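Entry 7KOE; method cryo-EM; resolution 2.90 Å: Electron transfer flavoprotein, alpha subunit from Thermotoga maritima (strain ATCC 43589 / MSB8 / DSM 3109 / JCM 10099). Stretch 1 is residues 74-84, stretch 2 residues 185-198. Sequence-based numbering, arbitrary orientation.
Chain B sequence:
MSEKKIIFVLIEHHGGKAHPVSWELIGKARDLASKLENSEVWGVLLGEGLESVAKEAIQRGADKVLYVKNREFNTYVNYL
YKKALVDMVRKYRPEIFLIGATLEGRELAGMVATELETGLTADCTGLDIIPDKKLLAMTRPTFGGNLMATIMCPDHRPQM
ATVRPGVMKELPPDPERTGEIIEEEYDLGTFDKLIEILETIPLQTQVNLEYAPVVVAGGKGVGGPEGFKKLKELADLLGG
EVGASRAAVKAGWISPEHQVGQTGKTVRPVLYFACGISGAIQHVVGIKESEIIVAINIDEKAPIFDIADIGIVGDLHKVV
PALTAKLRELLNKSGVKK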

ATOM      1  N   ASN B  74     -33.431  31.311 -48.606  1.00 63.56           N
ATOM      2  CA  ASN B  74     -32.135  31.923 -48.886  1.00 63.56           C
ATOM      3  C   ASN B  74     -31.632  32.712 -47.688  1.00 63.56           C
ATOM      4  O   ASN B  74     -30.440  32.667 -47.363  1.00 63.56           O
ATOM      5  CB  ASN B  74     -32.226  32.815 -50.123  1.00 63.56           C
ATOM      6  CG  ASN B  74     -32.863  32.112 -51.299  1.00 63.56           C
ATOM      7  OD1 ASN B  74     -34.005  32.389 -51.659  1.00 63.56           O
ATOM      8  ND2 ASN B  74     -32.123  31.194 -51.908  1.00 63.56           N
ATOM      9  N   THR B  75     -32.520  33.445 -47.023  1.00 58.30           N
ATOM     10  CA  THR B  75     -32.189  33.993 -45.722  1.00 58.30           C
ATOM     11  C   THR B  75     -32.233  32.884 -44.676  1.00 58.30           C
ATOM     12  O   THR B  75     -32.866  31.841 -44.862  1.00 58.30           O
ATOM     13  CB  THR B  75     -33.146  35.130 -45.352  1.00 58.30           C
ATOM     14  OG1 THR B  75     -32.699  35.767 -44.149  1.00 58.30           O
ATOM     15  CG2 THR B  75     -34.569  34.617 -45.158  1.00 58.30           C
ATOM     16  N   TYR B  76     -31.526  33.098 -43.575  1.00 53.53           N
ATOM     17  CA  TYR B  76     -31.496  32.116 -42.499  1.00 53.53           C
ATOM     18  C   TYR B  76     -32.554  32.478 -41.467  1.00 53.53           C
ATOM     19  O   TYR B  76     -32.418  33.472 -40.749  1.00 53.53           O
ATOM     20  CB  TYR B  76     -30.122  32.036 -41.845  1.00 53.53           C
ATOM     21  CG  TYR B  76     -30.143  31.156 -40.620  1.00 53.53           C
ATOM     22  CD1 TYR B  76     -30.335  29.788 -40.737  1.00 53.53           C
ATOM     23  CD2 TYR B  76     -29.995  31.692 -39.346  1.00 53.53           C
ATOM     24  CE1 TYR B  76     -30.367  28.976 -39.626  1.00 53.53           C
ATOM     25  CE2 TYR B  76     -30.028  30.883 -38.226  1.00 53.53           C
ATOM     26  CZ  TYR B  76     -30.215  29.528 -38.376  1.00 53.53           C
ATOM     27  OH  TYR B  76     -30.244  28.714 -37.272  1.00 53.53           O
ATOM     28  N   VAL B  77     -33.610  31.676 -41.404  1.00 52.74           N
ATOM     29  CA  VAL B  77     -34.567  31.709 -40.310  1.00 52.74           C
ATOM     30  C   VAL B  77     -34.665  30.282 -39.800  1.00 52.74           C
ATOM     31  O   VAL B  77     -35.103  29.386 -40.533  1.00 52.74           O
ATOM     32  CB  VAL B  77     -35.941  32.242 -40.735  1.00 52.74           C
ATOM     33  CG1 VAL B  77     -36.957  32.009 -39.635  1.00 52.74           C
ATOM     34  CG2 VAL B  77     -35.856  33.719 -41.057  1.00 52.74           C
ATOM     35  N   ASN B  78     -34.241  30.064 -38.553  1.00 50.64           N
ATOM     36  CA  ASN B  78     -34.241  28.733 -37.959  1.00 50.64           C
ATOM     37  C   ASN B  78     -35.646  28.191 -37.748  1.00 50.64           C
ATOM     38  O   ASN B  78     -35.820  26.974 -37.644  1.00 50.64           O
ATOM     39  CB  ASN B  78     -33.508  28.773 -36.626  1.00 50.64           C
ATOM     40  CG  ASN B  78     -34.028  29.867 -35.721  1.00 50.64           C
ATOM     41  OD1 ASN B  78     -33.599  31.015 -35.812  1.00 50.64           O
ATOM     42  ND2 ASN B  78     -34.971  29.523 -34.856  1.00 50.64           N
ATOM     43  N   TYR B  79     -36.639  29.072 -37.660  1.00 60.15           N
ATOM     44  CA  TYR B  79     -38.026  28.637 -37.579  1.00 60.15           C
ATOM     45  C   TYR B  79     -38.472  27.978 -38.878  1.00 60.15           C
ATOM     46  O   TYR B  79     -39.240  27.010 -38.858  1.00 60.15           O
ATOM     47  CB  TYR B  79     -38.902  29.839 -37.240  1.00 60.15           C
ATOM     48  CG  TYR B  79     -40.379  29.598 -37.347  1.00 60.15           C
ATOM     49  CD1 TYR B  79     -40.988  28.570 -36.639  1.00 60.15           C
ATOM     50  CD2 TYR B  79     -41.172  30.416 -38.139  1.00 60.15           C
ATOM     51  CE1 TYR B  79     -42.348  28.351 -36.731  1.00 60.15           C
ATOM     52  CE2 TYR B  79     -42.532  30.208 -38.236  1.00 60.15           C
ATOM     53  CZ  TYR B  79     -43.114  29.175 -37.528  1.00 60.15           C
ATOM     54  OH  TYR B  79     -44.469  28.957 -37.617  1.00 60.15           O
ATOM     55  N   LEU B  80     -37.985  28.476 -40.015  1.00 56.33           N
ATOM     56  CA  LEU B  80     -38.367  27.921 -41.307  1.00 56.33           C
ATOM     57  C   LEU B  80     -37.517  26.720 -41.692  1.00 56.33           C
ATOM     58  O   LEU B  80     -38.025  25.793 -42.330  1.00 56.33           O
ATOM     59  CB  LEU B  80     -38.259  28.993 -42.387  1.00 56.33           C
ATOM     60  CG  LEU B  80     -39.141  30.221 -42.186  1.00 56.33           C
ATOM     61  CD1 LEU B  80     -38.793  31.292 -43.199  1.00 56.33           C
ATOM     62  CD2 LEU B  80     -40.604  29.836 -42.285  1.00 56.33           C
ATOM     63  N   TYR B  81     -36.232  26.729 -41.331  1.00 53.73           N
ATOM     64  CA  TYR B  81     -35.354  25.609 -41.651  1.00 53.73           C
ATOM     65  C   TYR B  81     -35.752  24.354 -40.889  1.00 53.73           C
ATOM     66  O   TYR B  81     -35.687  23.249 -41.433  1.00 53.73           O
ATOM     67  CB  TYR B  81     -33.908  25.967 -41.328  1.00 53.73           C
ATOM     68  CG  TYR B  81     -33.138  26.627 -42.440  1.00 53.73           C
ATOM     69  CD1 TYR B  81     -33.480  27.890 -42.894  1.00 53.73           C
ATOM     70  CD2 TYR B  81     -32.046  25.996 -43.016  1.00 53.73           C
ATOM     71  CE1 TYR B  81     -32.764  28.500 -43.900  1.00 53.73           C
ATOM     72  CE2 TYR B  81     -31.321  26.598 -44.017  1.00 53.73           C
ATOM     73  CZ  TYR B  81     -31.686  27.848 -44.457  1.00 53.73           C
ATOM     74  OH  TYR B  81     -30.968  28.448 -45.462  1.00 53.73           O
ATOM     75  N   LYS B  82     -36.162  24.508 -39.628  1.00 54.89           N
ATOM     76  CA  LYS B  82     -36.549  23.362 -38.812  1.00 54.89           C
ATOM     77  C   LYS B  82     -37.830  22.716 -39.322  1.00 54.89           C
ATOM     78  O   LYS B  82     -37.998  21.499 -39.198  1.00 54.89           O
ATOM     79  CB  LYS B  82     -36.711  23.801 -37.356  1.00 54.89           C
ATOM     80  CG  LYS B  82     -36.939  22.685 -36.349  1.00 54.89           C
ATOM     81  CD  LYS B  82     -38.373  22.688 -35.849  1.00 54.89           C
ATOM     82  CE  LYS B  82     -38.698  23.969 -35.110  1.00 54.89           C
ATOM     83  NZ  LYS B  82     -40.106  23.988 -34.638  1.00 54.89           N
ATOM     84  N   LYS B  83     -38.733  23.504 -39.909  1.00 58.28           N
ATOM     85  CA  LYS B  83     -39.952  22.942 -40.478  1.00 58.28           C
ATOM     86  C   LYS B  83     -39.659  22.108 -41.717  1.00 58.28           C
ATOM     87  O   LYS B  83     -40.417  21.184 -42.034  1.00 58.28           O
ATOM     88  CB  LYS B  83     -40.934  24.061 -40.815  1.00 58.28           C
ATOM     89  CG  LYS B  83     -42.382  23.618 -40.886  1.00 58.28           C
ATOM     90  CD  LYS B  83     -43.320  24.810 -40.839  1.00 58.28           C
ATOM     91  CE  LYS B  83     -43.132  25.613 -39.563  1.00 58.28           C
ATOM     92  NZ  LYS B  83     -44.006  26.815 -39.541  1.00 58.28           N
ATOM     93  N   ALA B  84     -38.569  22.409 -42.419  1.00 56.00           N
ATOM     94  CA  ALA B  84     -38.172  21.672 -43.611  1.00 56.00           C
ATOM     95  C   ALA B  84     -37.154  20.579 -43.330  1.00 56.00           C
ATOM     96  O   ALA B  84     -37.155  19.555 -44.014  1.00 56.00           O
ATOM     97  CB  ALA B  84     -37.605  22.632 -44.657  1.00 56.00           C
TER
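Stretch 2 185-198: EYDLGTFDKLIEIL

Stretch 2 packs on the helix that begins at N78 in stretch 1 as an irregular, largely extended segment, running in the opposite sense to it: along stretch 1 from V77 to A84, the nearest CA partners step back from I195 through F191 and L188 to Y186. The CA–CA separations are 6.9 Å for V77–I195, 8.4 Å for L80–F191, 8.2 Å for K83–L188 and 7.5 Å for A84–Y186. V77 occupies the N-cap position, and V77 O accepts a hydrogen bond from the backbone N of Y81 at 3.0 Å as the helix begins. Most of stretch 2 is loop or turn, with only a weakly bonded strand near E196 and I197. G189 adopts a positive phi of 78°, and D192 is also turned to positive phi (59°). Together the two stretches bury 696 Å².

Apolar contacts make up much of the interface. At the start of stretch 1, I197 CD1 lies 4.2 Å from V77 CG2 and 3.4 Å from the backbone O of Y76, while V77 CG1 meets I195 CB at 4.1 Å. The m,t rotamer of I195 carries its CD1 to 4.3 Å from Y79 CB and 3.3 Å from N78 OD1; that amide oxygen is hydrogen-bonded elsewhere in the structure. Farther along the helix, the CA-to-CB bond of L80 points sideways, but the end of its side chain comes nearer stretch 2, placing CD2 3.8 Å from L188 CD1 and 4.3 Å from F191 CD2. L188 also reaches the aliphatic part of K83, with its CD2 4.0 Å from K83 CD.

Two aromatic rings receive aliphatic groups over a face. L194 CD1 sits 3.7 Å from the centroid of the Y79 ring, 13° off the ring normal, and A84 CB lies 3.9 Å from the centroid of the Y186 ring, 11° off its normal. Both are CH-pi contacts, one formed by a methyl group from each stretch.

Polar contacts involve the hydroxyls of the same two tyrosines. Y79, with chi1 in t, extends across to stretch 2, and its OH donates a very short hydrogen bond of 2.3 Å to the carbonyl O of F191, which lies at the edge of the ring, near its plane. Within stretch 1, K83 NZ donates a weak hydrogen bond to Y79 OH at 2.9 Å; K83 NZ is also 3.6 Å from F191 O, without forming a hydrogen bond to it. At the A84–Y186 end of the interface, Y186 OH approaches K83 O at 2.5 Å, but the position of this hydroxyl is less certain.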

ATOM      1  N   GLU B 185     -39.750  20.808 -54.110  1.00 68.00           N
ATOM      2  CA  GLU B 185     -40.239  22.182 -54.048  1.00 68.00           C
ATOM      3  C   GLU B 185     -41.116  22.316 -52.811  1.00 68.00           C
ATOM      4  O   GLU B 185     -42.304  21.983 -52.829  1.00 68.00           O
ATOM      5  CB  GLU B 185     -40.995  22.541 -55.318  1.00 68.00           C
ATOM      6  CG  GLU B 185     -40.104  23.092 -56.423  1.00 68.00           C
ATOM      7  CD  GLU B 185     -39.337  22.005 -57.153  1.00 68.00           C
ATOM      8  OE1 GLU B 185     -39.884  20.900 -57.330  1.00 68.00           O
ATOM      9  OE2 GLU B 185     -38.185  22.260 -57.566  1.00 68.00           O
ATOM     10  N   TYR B 186     -40.514  22.801 -51.731  1.00 66.14           N
ATOM     11  CA  TYR B 186     -41.128  22.763 -50.414  1.00 66.14           C
ATOM     12  C   TYR B 186     -42.195  23.837 -50.277  1.00 66.14           C
ATOM     13  O   TYR B 186     -42.009  24.979 -50.706  1.00 66.14           O
ATOM     14  CB  TYR B 186     -40.062  22.952 -49.336  1.00 66.14           C
ATOM     15  CG  TYR B 186     -40.472  22.454 -47.977  1.00 66.14           C
ATOM     16  CD1 TYR B 186     -40.283  21.125 -47.625  1.00 66.14           C
ATOM     17  CD2 TYR B 186     -41.046  23.306 -47.045  1.00 66.14           C
ATOM     18  CE1 TYR B 186     -40.659  20.659 -46.381  1.00 66.14           C
ATOM     19  CE2 TYR B 186     -41.426  22.845 -45.794  1.00 66.14           C
ATOM     20  CZ  TYR B 186     -41.229  21.522 -45.473  1.00 66.14           C
ATOM     21  OH  TYR B 186     -41.602  21.063 -44.234  1.00 66.14           O
ATOM     22  N   ASP B 187     -43.310  23.464 -49.657  1.00 68.09           N
ATOM     23  CA  ASP B 187     -44.411  24.372 -49.397  1.00 68.09           C
ATOM     24  C   ASP B 187     -44.537  24.535 -47.890  1.00 68.09           C
ATOM     25  O   ASP B 187     -44.332  23.581 -47.133  1.00 68.09           O
ATOM     26  CB  ASP B 187     -45.717  23.841 -50.014  1.00 68.09           C
ATOM     27  CG  ASP B 187     -46.825  24.893 -50.083  1.00 68.09           C
ATOM     28  OD1 ASP B 187     -47.051  25.662 -49.121  1.00 68.09           O
ATOM     29  OD2 ASP B 187     -47.480  24.959 -51.142  1.00 68.09           O
ATOM     30  N   LEU B 188     -44.849  25.756 -47.465  1.00 66.71           N
ATOM     31  CA  LEU B 188     -45.081  26.095 -46.067  1.00 66.71           C
ATOM     32  C   LEU B 188     -46.541  26.395 -45.762  1.00 66.71           C
ATOM     33  O   LEU B 188     -47.060  25.939 -44.740  1.00 66.71           O
ATOM     34  CB  LEU B 188     -44.225  27.303 -45.681  1.00 66.71           C
ATOM     35  CG  LEU B 188     -42.719  27.045 -45.653  1.00 66.71           C
ATOM     36  CD1 LEU B 188     -41.944  28.341 -45.508  1.00 66.71           C
ATOM     37  CD2 LEU B 188     -42.366  26.092 -44.523  1.00 66.71           C
ATOM     38  N   GLY B 189     -47.218  27.143 -46.632  1.00 71.51           N
ATOM     39  CA  GLY B 189     -48.589  27.524 -46.363  1.00 71.51           C
ATOM     40  C   GLY B 189     -48.656  28.668 -45.367  1.00 71.51           C
ATOM     41  O   GLY B 189     -47.809  29.566 -45.348  1.00 71.51           O
ATOM     42  N   THR B 190     -49.692  28.639 -44.534  1.00 74.68           N
ATOM     43  CA  THR B 190     -49.797  29.577 -43.421  1.00 74.68           C
ATOM     44  C   THR B 190     -48.743  29.213 -42.384  1.00 74.68           C
ATOM     45  O   THR B 190     -48.793  28.129 -41.793  1.00 74.68           O
ATOM     46  CB  THR B 190     -51.196  29.537 -42.817  1.00 74.68           C
ATOM     47  OG1 THR B 190     -52.160  29.896 -43.816  1.00 74.68           O
ATOM     48  CG2 THR B 190     -51.294  30.506 -41.654  1.00 74.68           C
ATOM     49  N   PHE B 191     -47.786  30.111 -42.161  1.00 75.21           N
ATOM     50  CA  PHE B 191     -46.576  29.763 -41.433  1.00 75.21           C
ATOM     51  C   PHE B 191     -46.382  30.518 -40.126  1.00 75.21           C
ATOM     52  O   PHE B 191     -45.541  30.095 -39.326  1.00 75.21           O
ATOM     53  CB  PHE B 191     -45.342  29.939 -42.338  1.00 75.21           C
ATOM     54  CG  PHE B 191     -45.123  31.348 -42.834  1.00 75.21           C
ATOM     55  CD1 PHE B 191     -45.762  31.810 -43.979  1.00 75.21           C
ATOM     56  CD2 PHE B 191     -44.226  32.189 -42.194  1.00 75.21           C
ATOM     57  CE1 PHE B 191     -45.550  33.096 -44.443  1.00 75.21           C
ATOM     58  CE2 PHE B 191     -44.006  33.473 -42.661  1.00 75.21           C
ATOM     59  CZ  PHE B 191     -44.668  33.927 -43.782  1.00 75.21           C
ATOM     60  N   ASP B 192     -47.132  31.603 -39.888  1.00 73.93           N
ATOM     61  CA  ASP B 192     -47.197  32.321 -38.604  1.00 73.93           C
ATOM     62  C   ASP B 192     -45.823  32.843 -38.167  1.00 73.93           C
ATOM     63  O   ASP B 192     -45.203  32.337 -37.232  1.00 73.93           O
ATOM     64  CB  ASP B 192     -47.826  31.444 -37.514  1.00 73.93           C
ATOM     65  CG  ASP B 192     -49.293  31.161 -37.768  1.00 73.93           C
ATOM     66  OD1 ASP B 192     -49.887  31.829 -38.639  1.00 73.93           O
ATOM     67  OD2 ASP B 192     -49.853  30.268 -37.097  1.00 73.93           O
ATOM     68  N   LYS B 193     -45.352  33.847 -38.915  1.00 69.03           N
ATOM     69  CA  LYS B 193     -44.004  34.403 -38.800  1.00 69.03           C
ATOM     70  C   LYS B 193     -43.650  34.909 -37.407  1.00 69.03           C
ATOM     71  O   LYS B 193     -44.212  35.899 -36.930  1.00 69.03           O
ATOM     72  CB  LYS B 193     -43.825  35.547 -39.797  1.00 69.03           C
ATOM     73  CG  LYS B 193     -42.392  36.014 -39.945  1.00 69.03           C
ATOM     74  CD  LYS B 193     -42.245  36.969 -41.114  1.00 69.03           C
ATOM     75  CE  LYS B 193     -40.810  37.446 -41.251  1.00 69.03           C
ATOM     76  NZ  LYS B 193     -39.884  36.333 -41.600  1.00 69.03           N
ATOM     77  N   LEU B 194     -42.712  34.226 -36.754  1.00 61.00           N
ATOM     78  CA  LEU B 194     -42.214  34.630 -35.446  1.00 61.00           C
ATOM     79  C   LEU B 194     -40.950  35.474 -35.580  1.00 61.00           C
ATOM     80  O   LEU B 194     -40.905  36.620 -35.126  1.00 61.00           O
ATOM     81  CB  LEU B 194     -41.943  33.391 -34.589  1.00 61.00           C
ATOM     82  CG  LEU B 194     -42.969  32.260 -34.668  1.00 61.00           C
ATOM     83  CD1 LEU B 194     -42.364  30.959 -34.179  1.00 61.00           C
ATOM     84  CD2 LEU B 194     -44.210  32.604 -33.865  1.00 61.00           C
ATOM     85  N   ILE B 195     -39.926  34.919 -36.214  1.00 56.09           N
ATOM     86  CA  ILE B 195     -38.641  35.584 -36.377  1.00 56.09           C
ATOM     87  C   ILE B 195     -38.706  36.468 -37.614  1.00 56.09           C
ATOM     88  O   ILE B 195     -38.978  35.984 -38.717  1.00 56.09           O
ATOM     89  CB  ILE B 195     -37.508  34.555 -36.489  1.00 56.09           C
ATOM     90  CG1 ILE B 195     -37.344  33.818 -35.163  1.00 56.09           C
ATOM     91  CG2 ILE B 195     -36.211  35.207 -36.926  1.00 56.09           C
ATOM     92  CD1 ILE B 195     -36.390  32.667 -35.223  1.00 56.09           C
ATOM     93  N   GLU B 196     -38.461  37.764 -37.436  1.00 60.13           N
ATOM     94  CA  GLU B 196     -38.483  38.723 -38.533  1.00 60.13           C
ATOM     95  C   GLU B 196     -37.200  39.535 -38.503  1.00 60.13           C
ATOM     96  O   GLU B 196     -37.032  40.399 -37.637  1.00 60.13           O
ATOM     97  CB  GLU B 196     -39.699  39.645 -38.434  1.00 60.13           C
ATOM     98  CG  GLU B 196     -39.748  40.707 -39.509  1.00 60.13           C
ATOM     99  CD  GLU B 196     -40.652  41.860 -39.139  1.00 60.13           C
ATOM    100  OE1 GLU B 196     -41.786  41.606 -38.683  1.00 60.13           O
ATOM    101  OE2 GLU B 196     -40.230  43.023 -39.306  1.00 60.13           O
ATOM    102  N   ILE B 197     -36.308  39.273 -39.450  1.00 55.03           N
ATOM    103  CA  ILE B 197     -35.001  39.918 -39.476  1.00 55.03           C
ATOM    104  C   ILE B 197     -35.157  41.338 -40.005  1.00 55.03           C
ATOM    105  O   ILE B 197     -35.703  41.550 -41.092  1.00 55.03           O
ATOM    106  CB  ILE B 197     -34.012  39.117 -40.331  1.00 55.03           C
ATOM    107  CG1 ILE B 197     -33.927  37.678 -39.824  1.00 55.03           C
ATOM    108  CG2 ILE B 197     -32.646  39.777 -40.329  1.00 55.03           C
ATOM    109  CD1 ILE B 197     -32.984  36.803 -40.611  1.00 55.03           C
ATOM    110  N   LEU B 198     -34.685  42.317 -39.233  1.00 55.57           N
ATOM    111  CA  LEU B 198     -34.741  43.713 -39.655  1.00 55.57           C
ATOM    112  C   LEU B 198     -33.489  44.124 -40.421  1.00 55.57           C
ATOM    113  O   LEU B 198     -33.568  44.514 -41.589  1.00 55.57           O
ATOM    114  CB  LEU B 198     -34.926  44.634 -38.448  1.00 55.57           C
ATOM    115  CG  LEU B 198     -36.283  44.642 -37.761  1.00 55.57           C
ATOM    116  CD1 LEU B 198     -36.339  45.763 -36.737  1.00 55.57           C
ATOM    117  CD2 LEU B 198     -37.400  44.782 -38.773  1.00 55.57           C
TER